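Local coordinates for protein diaminopimelate decarboxylase (Phaeodactylum tricornutum, PDB 7JPJ) that probably catalyses the pyridoxal phosphate-dependent decarboxylation of diaminopimelate to lysine, the closing step of lysine biosynthesis, and works as an obligate dimer, at residues Y32-D35 and K36-E39; K60-N64 and A65-K69; T317-L320 and R321-L324. All blocks are in the same frame, centred on the assembly; numbering follows the deposited sequence.

Contact 1: residues Y32-D35 and K36-E39; sequences YSID and KLEE
S33 and K36 meet through a side-chain-to-backbone bond: the hydroxyl OG of S33 accepts the amide N of K36 at 3.0 Å, and with 165° at the hydrogen the bond is close to straight. K36 N lies in the first turn of the helix, and the serine hydroxyl gives it an acceptor. The carbonyl of the same residue is occupied as well, since S33 O takes L37 N at 3.1 Å. One residue on, I34 O accepts E38 N at 3.0 Å, and D35 O accepts E39 N at 3.3 Å, with E38 N as a weak second donor. This is a serine N-cap, a textbook start to a helix, and here it marks where strand 29-33, part of the mixed sheet of the beta domain, gives way to helix 34-45 and the chain heads for the pyridoxal-binding barrel. On the strand side, Y32 is backbone-bonded to V413 and V415 and S33 to A288, while Y32 sends its hydroxyl away from the helix to E412. The carboxylate of D35 forms a salt bridge with K417, which also draws E38 in a longer, weak ion pair; this lysine probably eases the crowding of acidic groups on that side. K36 bends at chi2, and its NZ makes a long salt bridge of 3.7 Å with E39 OE1. The glutamate gets there because CG stands beside its own backbone N (chi1 -51°) and the chain beyond is extended. Apolar contact completes the turn, with L37 CD1 lying 4.3 Å from I34 CD1, and both of these side chains also rest on Y70 of helix 65-73.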
ATOM      1  N   TYR A  32      20.572  -0.801   3.685  1.00 20.50           N
ATOM      2  CA  TYR A  32      20.697  -2.101   4.329  1.00 20.01           C
ATOM      3  C   TYR A  32      22.134  -2.296   4.789  1.00 20.96           C
ATOM      4  O   TYR A  32      23.077  -1.926   4.082  1.00 21.61           O
ATOM      5  CB  TYR A  32      20.286  -3.240   3.388  1.00 19.21           C
ATOM      6  CG  TYR A  32      18.884  -3.108   2.831  1.00 18.10           C
ATOM      7  CD1 TYR A  32      18.652  -2.426   1.642  1.00 18.20           C
ATOM      8  CD2 TYR A  32      17.793  -3.665   3.492  1.00 17.56           C
ATOM      9  CE1 TYR A  32      17.373  -2.302   1.125  1.00 17.61           C
ATOM     10  CE2 TYR A  32      16.509  -3.547   2.983  1.00 16.95           C
ATOM     11  CZ  TYR A  32      16.304  -2.864   1.798  1.00 17.05           C
ATOM     12  OH  TYR A  32      15.032  -2.735   1.277  1.00 16.49           O
ATOM     13  N   SER A  33      22.296  -2.882   5.974  1.00 19.53           N
ATOM     14  CA  SER A  33      23.597  -3.047   6.612  1.00 19.92           C
ATOM     15  C   SER A  33      23.970  -4.523   6.651  1.00 19.84           C
ATOM     16  O   SER A  33      23.227  -5.341   7.202  1.00 19.65           O
ATOM     17  CB  SER A  33      23.586  -2.462   8.023  1.00 20.26           C
ATOM     18  OG  SER A  33      24.427  -3.199   8.889  1.00 20.58           O
ATOM     19  N   ILE A  34      25.129  -4.854   6.074  1.00 23.35           N
ATOM     20  CA  ILE A  34      25.619  -6.230   6.097  1.00 23.14           C
ATOM     21  C   ILE A  34      25.823  -6.700   7.534  1.00 23.14           C
ATOM     22  O   ILE A  34      25.551  -7.860   7.868  1.00 23.02           O
ATOM     23  CB  ILE A  34      26.913  -6.341   5.265  1.00 23.07           C
ATOM     24  CG1 ILE A  34      26.583  -6.562   3.787  1.00 23.15           C
ATOM     25  CG2 ILE A  34      27.807  -7.460   5.778  1.00 22.82           C
ATOM     26  CD1 ILE A  34      25.988  -7.919   3.488  1.00 22.66           C
ATOM     27  N   ASP A  35      26.287  -5.801   8.407  1.00 24.36           N
ATOM     28  CA  ASP A  35      26.486  -6.144   9.812  1.00 24.21           C
ATOM     29  C   ASP A  35      25.190  -6.623  10.455  1.00 24.33           C
ATOM     30  O   ASP A  35      25.172  -7.642  11.155  1.00 24.39           O
ATOM     31  CB  ASP A  35      27.038  -4.936  10.569  1.00 24.04           C
ATOM     32  CG  ASP A  35      28.533  -5.016  10.782  1.00 23.94           C
ATOM     33  OD1 ASP A  35      29.014  -6.072  11.244  1.00 23.97           O
ATOM     34  OD2 ASP A  35      29.229  -4.018  10.491  1.00 23.99           O
ATOM     35  N   LYS A  36      24.092  -5.894  10.231  1.00 22.14           N
ATOM     36  CA  LYS A  36      22.816  -6.264  10.833  1.00 21.89           C
ATOM     37  C   LYS A  36      22.226  -7.519  10.198  1.00 21.69           C
ATOM     38  O   LYS A  36      21.463  -8.241  10.851  1.00 21.52           O
ATOM     39  CB  LYS A  36      21.833  -5.098  10.730  1.00 21.38           C
ATOM     40  CG  LYS A  36      21.962  -4.077  11.851  1.00 21.43           C
ATOM     41  CD  LYS A  36      21.356  -4.611  13.136  1.00 21.44           C
ATOM     42  CE  LYS A  36      21.620  -3.686  14.307  1.00 21.60           C
ATOM     43  NZ  LYS A  36      20.922  -4.149  15.538  1.00 21.54           N
ATOM     44  N   LEU A  37      22.559  -7.797   8.936  1.00 21.74           N
ATOM     45  CA  LEU A  37      22.109  -9.041   8.319  1.00 21.41           C
ATOM     46  C   LEU A  37      22.848 -10.245   8.889  1.00 22.01           C
ATOM     47  O   LEU A  37      22.266 -11.330   9.006  1.00 21.79           O
ATOM     48  CB  LEU A  37      22.295  -8.980   6.804  1.00 21.16           C
ATOM     49  CG  LEU A  37      21.346  -8.086   6.005  1.00 20.35           C
ATOM     50  CD1 LEU A  37      21.869  -7.906   4.593  1.00 20.27           C
ATOM     51  CD2 LEU A  37      19.935  -8.661   5.989  1.00 19.09           C
ATOM     52  N   GLU A  38      24.122 -10.072   9.249  1.00 23.99           N
ATOM     53  CA  GLU A  38      24.906 -11.184   9.777  1.00 24.08           C
ATOM     54  C   GLU A  38      24.440 -11.584  11.171  1.00 24.25           C
ATOM     55  O   GLU A  38      24.409 -12.775  11.502  1.00 24.33           O
ATOM     56  CB  GLU A  38      26.388 -10.813   9.792  1.00 23.97           C
ATOM     57  CG  GLU A  38      27.318 -12.006   9.740  1.00 23.69           C
ATOM     58  CD  GLU A  38      28.759 -11.637  10.030  1.00 23.39           C
ATOM     59  OE1 GLU A  38      29.041 -11.175  11.156  1.00 23.65           O
ATOM     60  OE2 GLU A  38      29.611 -11.813   9.135  1.00 23.17           O
ATOM     61  N   GLU A  39      24.087 -10.601  12.004  1.00 23.01           N
ATOM     62  CA  GLU A  39      23.585 -10.903  13.343  1.00 23.40           C
ATOM     63  C   GLU A  39      22.303 -11.721  13.285  1.00 23.38           C
ATOM     64  O   GLU A  39      22.141 -12.686  14.039  1.00 23.83           O
ATOM     65  CB  GLU A  39      23.354  -9.608  14.120  1.00 23.50           C
ATOM     66  CG  GLU A  39      24.539  -8.658  14.126  1.00 23.51           C
ATOM     67  CD  GLU A  39      24.244  -7.367  14.875  1.00 23.80           C
ATOM     68  OE1 GLU A  39      23.074  -7.167  15.278  1.00 23.91           O
ATOM     69  OE2 GLU A  39      25.183  -6.563  15.071  1.00 23.45           O
TER

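Contact 2: residues K60-N64 and A65-K69; sequences KACPN and ASILK
With CG anti to the backbone N (chi1 -173°) and beside the carbonyl carbon, the side chain of N64 runs alongside the first turn of the helix that follows it, and OD1 lies 2.9 Å from the amide N of S66. The bond is bent, and the donor is tilted 23° from the plane of the side-chain amide. S66 sets OG beside its own backbone N, facing the same water as N64 does: that water lies 2.8 Å from S66 OG and 3.1 Å from N64 OD1, bridging the two side chains. A side-chain carbonyl bonded to the N-H two residues on defines an Asx turn, and here it serves as the N-cap of helix 65-73, the first helix after barrel strand 53-58 in a beta-alpha-beta unit of the TIM-like barrel. The other end of the amide is held too, by a hydrogen bond from ND2 to E412, which fixes the flip of the group. N64 O meanwhile accepts L68 N at 3.1 Å. I67 directs CG1 inward, 4.0 Å from N64 CB and 4.4 Å from C62 SG, so that its methylene arm fills the angle between loop and helix. L68 places CD1 4.1 Å from P63 O. At the start of the loop K60, the predicted cofactor lysine, carries no cofactor here and packs on C357 of the second subunit.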
ATOM      1  N   LYS A  60       9.288 -12.448   0.798  1.00 20.60           N
ATOM      2  CA  LYS A  60       8.243 -11.441   0.644  1.00 20.33           C
ATOM      3  C   LYS A  60       8.503 -10.205   1.494  1.00 20.94           C
ATOM      4  O   LYS A  60       7.924  -9.148   1.226  1.00 21.16           O
ATOM      5  CB  LYS A  60       6.880 -12.037   1.000  1.00 17.81           C
ATOM      6  CG  LYS A  60       6.657 -12.225   2.493  1.00 17.08           C
ATOM      7  CD  LYS A  60       5.518 -13.193   2.770  1.00 16.30           C
ATOM      8  CE  LYS A  60       5.332 -13.417   4.261  1.00 15.86           C
ATOM      9  NZ  LYS A  60       4.409 -14.549   4.543  1.00 15.68           N
ATOM     10  N   ALA A  61       9.363 -10.312   2.510  1.00 18.70           N
ATOM     11  CA  ALA A  61       9.669  -9.172   3.362  1.00 18.70           C
ATOM     12  C   ALA A  61      10.640  -8.203   2.698  1.00 19.24           C
ATOM     13  O   ALA A  61      10.578  -6.998   2.963  1.00 19.39           O
ATOM     14  CB  ALA A  61      10.235  -9.658   4.697  1.00 17.98           C
ATOM     15  N   CYS A  62      11.535  -8.707   1.843  1.00 19.48           N
ATOM     16  CA  CYS A  62      12.489  -7.892   1.096  1.00 19.48           C
ATOM     17  C   CYS A  62      13.146  -8.722  -0.001  1.00 19.65           C
ATOM     18  O   CYS A  62      14.052  -9.519   0.278  1.00 19.45           O
ATOM     19  CB  CYS A  62      13.558  -7.311   2.020  1.00 19.20           C
ATOM     20  SG  CYS A  62      14.587  -6.069   1.204  1.00 19.49           S
ATOM     21  N   PRO A  63      12.736  -8.548  -1.263  1.00 18.88           N
ATOM     22  CA  PRO A  63      13.158  -9.488  -2.310  1.00 19.13           C
ATOM     23  C   PRO A  63      14.371  -9.057  -3.123  1.00 19.01           C
ATOM     24  O   PRO A  63      14.615  -9.631  -4.189  1.00 19.57           O
ATOM     25  CB  PRO A  63      11.910  -9.584  -3.200  1.00 19.60           C
ATOM     26  CG  PRO A  63      11.136  -8.300  -2.944  1.00 19.40           C
ATOM     27  CD  PRO A  63      11.730  -7.592  -1.755  1.00 18.93           C
ATOM     28  N   ASN A  64      15.138  -8.075  -2.651  1.00 18.38           N
ATOM     29  CA  ASN A  64      16.311  -7.634  -3.399  1.00 18.49           C
ATOM     30  C   ASN A  64      17.301  -8.780  -3.581  1.00 18.71           C
ATOM     31  O   ASN A  64      17.555  -9.560  -2.659  1.00 18.41           O
ATOM     32  CB  ASN A  64      16.993  -6.462  -2.693  1.00 18.46           C
ATOM     33  CG  ASN A  64      18.114  -5.856  -3.522  1.00 19.15           C
ATOM     34  OD1 ASN A  64      19.209  -6.413  -3.606  1.00 19.46           O
ATOM     35  ND2 ASN A  64      17.842  -4.714  -4.144  1.00 19.49           N
ATOM     36  N   ALA A  65      17.868  -8.869  -4.788  1.00 18.61           N
ATOM     37  CA  ALA A  65      18.696 -10.018  -5.140  1.00 18.98           C
ATOM     38  C   ALA A  65      19.940 -10.105  -4.266  1.00 18.94           C
ATOM     39  O   ALA A  65      20.385 -11.206  -3.917  1.00 18.91           O
ATOM     40  CB  ALA A  65      19.082  -9.951  -6.616  1.00 19.82           C
ATOM     41  N   SER A  66      20.517  -8.957  -3.902  1.00 17.66           N
ATOM     42  CA  SER A  66      21.683  -8.968  -3.025  1.00 18.50           C
ATOM     43  C   SER A  66      21.355  -9.607  -1.681  1.00 17.62           C
ATOM     44  O   SER A  66      22.164 -10.363  -1.132  1.00 17.97           O
ATOM     45  CB  SER A  66      22.210  -7.546  -2.831  1.00 19.76           C
ATOM     46  OG  SER A  66      22.632  -6.992  -4.065  1.00 20.80           O
ATOM     47  N   ILE A  67      20.173  -9.317  -1.134  1.00 18.77           N
ATOM     48  CA  ILE A  67      19.757  -9.973   0.103  1.00 18.35           C
ATOM     49  C   ILE A  67      19.619 -11.475  -0.116  1.00 18.16           C
ATOM     50  O   ILE A  67      20.045 -12.283   0.719  1.00 18.10           O
ATOM     51  CB  ILE A  67      18.448  -9.351   0.626  1.00 17.97           C
ATOM     52  CG1 ILE A  67      18.578  -7.828   0.712  1.00 18.26           C
ATOM     53  CG2 ILE A  67      18.081  -9.934   1.982  1.00 17.72           C
ATOM     54  CD1 ILE A  67      19.608  -7.354   1.717  1.00 19.00           C
ATOM     55  N   LEU A  68      19.029 -11.873  -1.246  1.00 17.59           N
ATOM     56  CA  LEU A  68      18.930 -13.293  -1.569  1.00 17.71           C
ATOM     57  C   LEU A  68      20.311 -13.918  -1.710  1.00 18.05           C
ATOM     58  O   LEU A  68      20.569 -15.006  -1.185  1.00 17.99           O
ATOM     59  CB  LEU A  68      18.125 -13.488  -2.852  1.00 18.17           C
ATOM     60  CG  LEU A  68      16.643 -13.129  -2.808  1.00 18.18           C
ATOM     61  CD1 LEU A  68      15.986 -13.504  -4.126  1.00 19.14           C
ATOM     62  CD2 LEU A  68      15.958 -13.820  -1.643  1.00 18.03           C
ATOM     63  N   LYS A  69      21.213 -13.239  -2.422  1.00 18.31           N
ATOM     64  CA  LYS A  69      22.557 -13.773  -2.608  1.00 18.85           C
ATOM     65  C   LYS A  69      23.300 -13.881  -1.281  1.00 18.88           C
ATOM     66  O   LYS A  69      24.063 -14.830  -1.064  1.00 19.36           O
ATOM     67  CB  LYS A  69      23.337 -12.901  -3.593  1.00 19.69           C
ATOM     68  CG  LYS A  69      22.820 -12.953  -5.023  1.00 20.01           C
ATOM     69  CD  LYS A  69      23.537 -11.938  -5.901  1.00 21.04           C
ATOM     70  CE  LYS A  69      22.898 -11.830  -7.282  1.00 21.15           C
ATOM     71  NZ  LYS A  69      22.983 -13.106  -8.052  1.00 21.33           N
TER
HETATM   72  O   HOH W   1      20.871  -6.495  -6.222  1.00 17.37           O

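Contact 3: residues T317-L320 and R321-L324; sequences TDVL and RPSL
L320 and L324 both hold CG anti to the backbone N (chi1 177° in L320), and from these stems their CD2 methyls come together at 3.9 Å, the two side chains meeting at a slant. The second branch of L320, CD1, lies 4.1 Å from S323 CB, so the fork spans two residues of the short helix 321-325. V319 lays its CG1 methyl 3.5 Å from P322 CD, the two side chains crossing at about a right angle. L320 O receives L324 N at 2.8 Å and closes the first turn. P322 has no N-H to offer, which costs little in a first turn where few amides find a helical acceptor. S323 OG is bonded to G360 O, tying the turn to a neighbouring loop. With an alanine here in place of L320 both methyls are gone, and a gap would probably open beside L324 CD2, S323 CB and T401 of the second subunit. L324 itself packs on L324 of that subunit, so the apolar side of the turn belongs to the dimer interface. R321 leaves in another direction, its chain bent at chi3, to carry the guanidinium to about 4 Å from the bound D-lysine, in a ligand pocket it shares with K240, V241 and R243.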
ATOM      1  N   THR A 317       4.612   5.963   0.106  1.00 17.40           N
ATOM      2  CA  THR A 317       5.243   5.421  -1.091  1.00 18.19           C
ATOM      3  C   THR A 317       6.449   4.549  -0.763  1.00 17.80           C
ATOM      4  O   THR A 317       6.842   3.715  -1.586  1.00 18.46           O
ATOM      5  CB  THR A 317       5.686   6.559  -2.011  1.00 18.98           C
ATOM      6  OG1 THR A 317       6.305   7.587  -1.226  1.00 18.37           O
ATOM      7  CG2 THR A 317       4.501   7.145  -2.756  1.00 19.82           C
ATOM      8  N   ASP A 318       7.044   4.724   0.409  1.00 19.73           N
ATOM      9  CA  ASP A 318       8.257   4.010   0.781  1.00 18.69           C
ATOM     10  C   ASP A 318       8.114   3.191   2.053  1.00 17.98           C
ATOM     11  O   ASP A 318       8.675   2.096   2.139  1.00 17.23           O
ATOM     12  CB  ASP A 318       9.410   5.006   0.934  1.00 18.91           C
ATOM     13  CG  ASP A 318       9.411   6.051  -0.162  1.00 19.70           C
ATOM     14  OD1 ASP A 318       9.796   5.719  -1.304  1.00 19.64           O
ATOM     15  OD2 ASP A 318       8.999   7.197   0.114  1.00 20.38           O
ATOM     16  N   VAL A 319       7.385   3.690   3.048  1.00 18.02           N
ATOM     17  CA  VAL A 319       7.102   2.945   4.271  1.00 17.42           C
ATOM     18  C   VAL A 319       5.610   3.084   4.552  1.00 18.25           C
ATOM     19  O   VAL A 319       5.144   4.163   4.943  1.00 19.03           O
ATOM     20  CB  VAL A 319       7.937   3.432   5.464  1.00 17.36           C
ATOM     21  CG1 VAL A 319       7.609   2.624   6.702  1.00 16.85           C
ATOM     22  CG2 VAL A 319       9.424   3.333   5.154  1.00 17.43           C
ATOM     23  N   LEU A 320       4.861   1.999   4.349  1.00 16.63           N
ATOM     24  CA  LEU A 320       3.414   2.003   4.506  1.00 17.63           C
ATOM     25  C   LEU A 320       2.954   1.524   5.876  1.00 17.61           C
ATOM     26  O   LEU A 320       1.821   1.822   6.270  1.00 18.19           O
ATOM     27  CB  LEU A 320       2.772   1.130   3.419  1.00 17.92           C
ATOM     28  CG  LEU A 320       1.256   0.925   3.440  1.00 18.57           C
ATOM     29  CD1 LEU A 320       0.522   2.204   3.064  1.00 19.12           C
ATOM     30  CD2 LEU A 320       0.859  -0.226   2.533  1.00 18.71           C
ATOM     31  N   ARG A 321       3.809   0.816   6.616  1.00 18.25           N
ATOM     32  CA  ARG A 321       3.393   0.243   7.895  1.00 18.16           C
ATOM     33  C   ARG A 321       2.829   1.262   8.882  1.00 18.67           C
ATOM     34  O   ARG A 321       1.906   0.896   9.632  1.00 19.22           O
ATOM     35  CB  ARG A 321       4.567  -0.530   8.509  1.00 16.62           C
ATOM     36  CG  ARG A 321       5.071  -1.667   7.627  1.00 16.06           C
ATOM     37  CD  ARG A 321       5.893  -2.696   8.397  1.00 15.46           C
ATOM     38  NE  ARG A 321       6.232  -2.253   9.749  1.00 14.95           N
ATOM     39  CZ  ARG A 321       5.805  -2.840  10.864  1.00 15.08           C
ATOM     40  NH1 ARG A 321       5.017  -3.905  10.804  1.00 15.32           N
ATOM     41  NH2 ARG A 321       6.170  -2.359  12.043  1.00 15.49           N
ATOM     42  N   PRO A 322       3.311   2.511   8.959  1.00 17.03           N
ATOM     43  CA  PRO A 322       2.616   3.489   9.816  1.00 17.43           C
ATOM     44  C   PRO A 322       1.175   3.735   9.408  1.00 18.02           C
ATOM     45  O   PRO A 322       0.297   3.790  10.278  1.00 18.60           O
ATOM     46  CB  PRO A 322       3.472   4.753   9.664  1.00 17.26           C
ATOM     47  CG  PRO A 322       4.819   4.248   9.357  1.00 16.84           C
ATOM     48  CD  PRO A 322       4.613   3.030   8.504  1.00 16.72           C
ATOM     49  N   SER A 323       0.902   3.890   8.109  1.00 18.09           N
ATOM     50  CA  SER A 323      -0.472   4.118   7.668  1.00 18.82           C
ATOM     51  C   SER A 323      -1.318   2.856   7.757  1.00 19.12           C
ATOM     52  O   SER A 323      -2.519   2.938   8.035  1.00 20.05           O
ATOM     53  CB  SER A 323      -0.496   4.648   6.232  1.00 18.70           C
ATOM     54  OG  SER A 323       0.142   5.907   6.131  1.00 18.70           O
ATOM     55  N   LEU A 324      -0.720   1.687   7.528  1.00 18.21           N
ATOM     56  CA  LEU A 324      -1.510   0.467   7.401  1.00 18.56           C
ATOM     57  C   LEU A 324      -1.851  -0.141   8.756  1.00 18.72           C
ATOM     58  O   LEU A 324      -2.948  -0.681   8.936  1.00 19.25           O
ATOM     59  CB  LEU A 324      -0.766  -0.548   6.533  1.00 17.99           C
ATOM     60  CG  LEU A 324      -1.554  -1.794   6.129  1.00 18.41           C
ATOM     61  CD1 LEU A 324      -2.895  -1.412   5.517  1.00 19.43           C
ATOM     62  CD2 LEU A 324      -0.742  -2.633   5.159  1.00 18.02           C
TER

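All three contacts start a helix, but they differ in what caps it. Contact 1 uses a serine hydroxyl, contact 2 an asparagine side-chain oxygen that also takes a water, while contact 3 has no side-chain cap across its segments, only the carbonyl of L320 and apolar packing. Contacts 1 and 2 are partly buried neighbours, with centres 13 Å apart: L37 CD1 meets I67 CD1 at 3.7 Å, Y32 packs on C62, and E412 binds side chains of both, stitching the beta domain to the barrel. Contact 3 is the buried one. Both it and contact 2 touch the second subunit, whereas contact 1 touches no other chain of the assembly and carries charged residues.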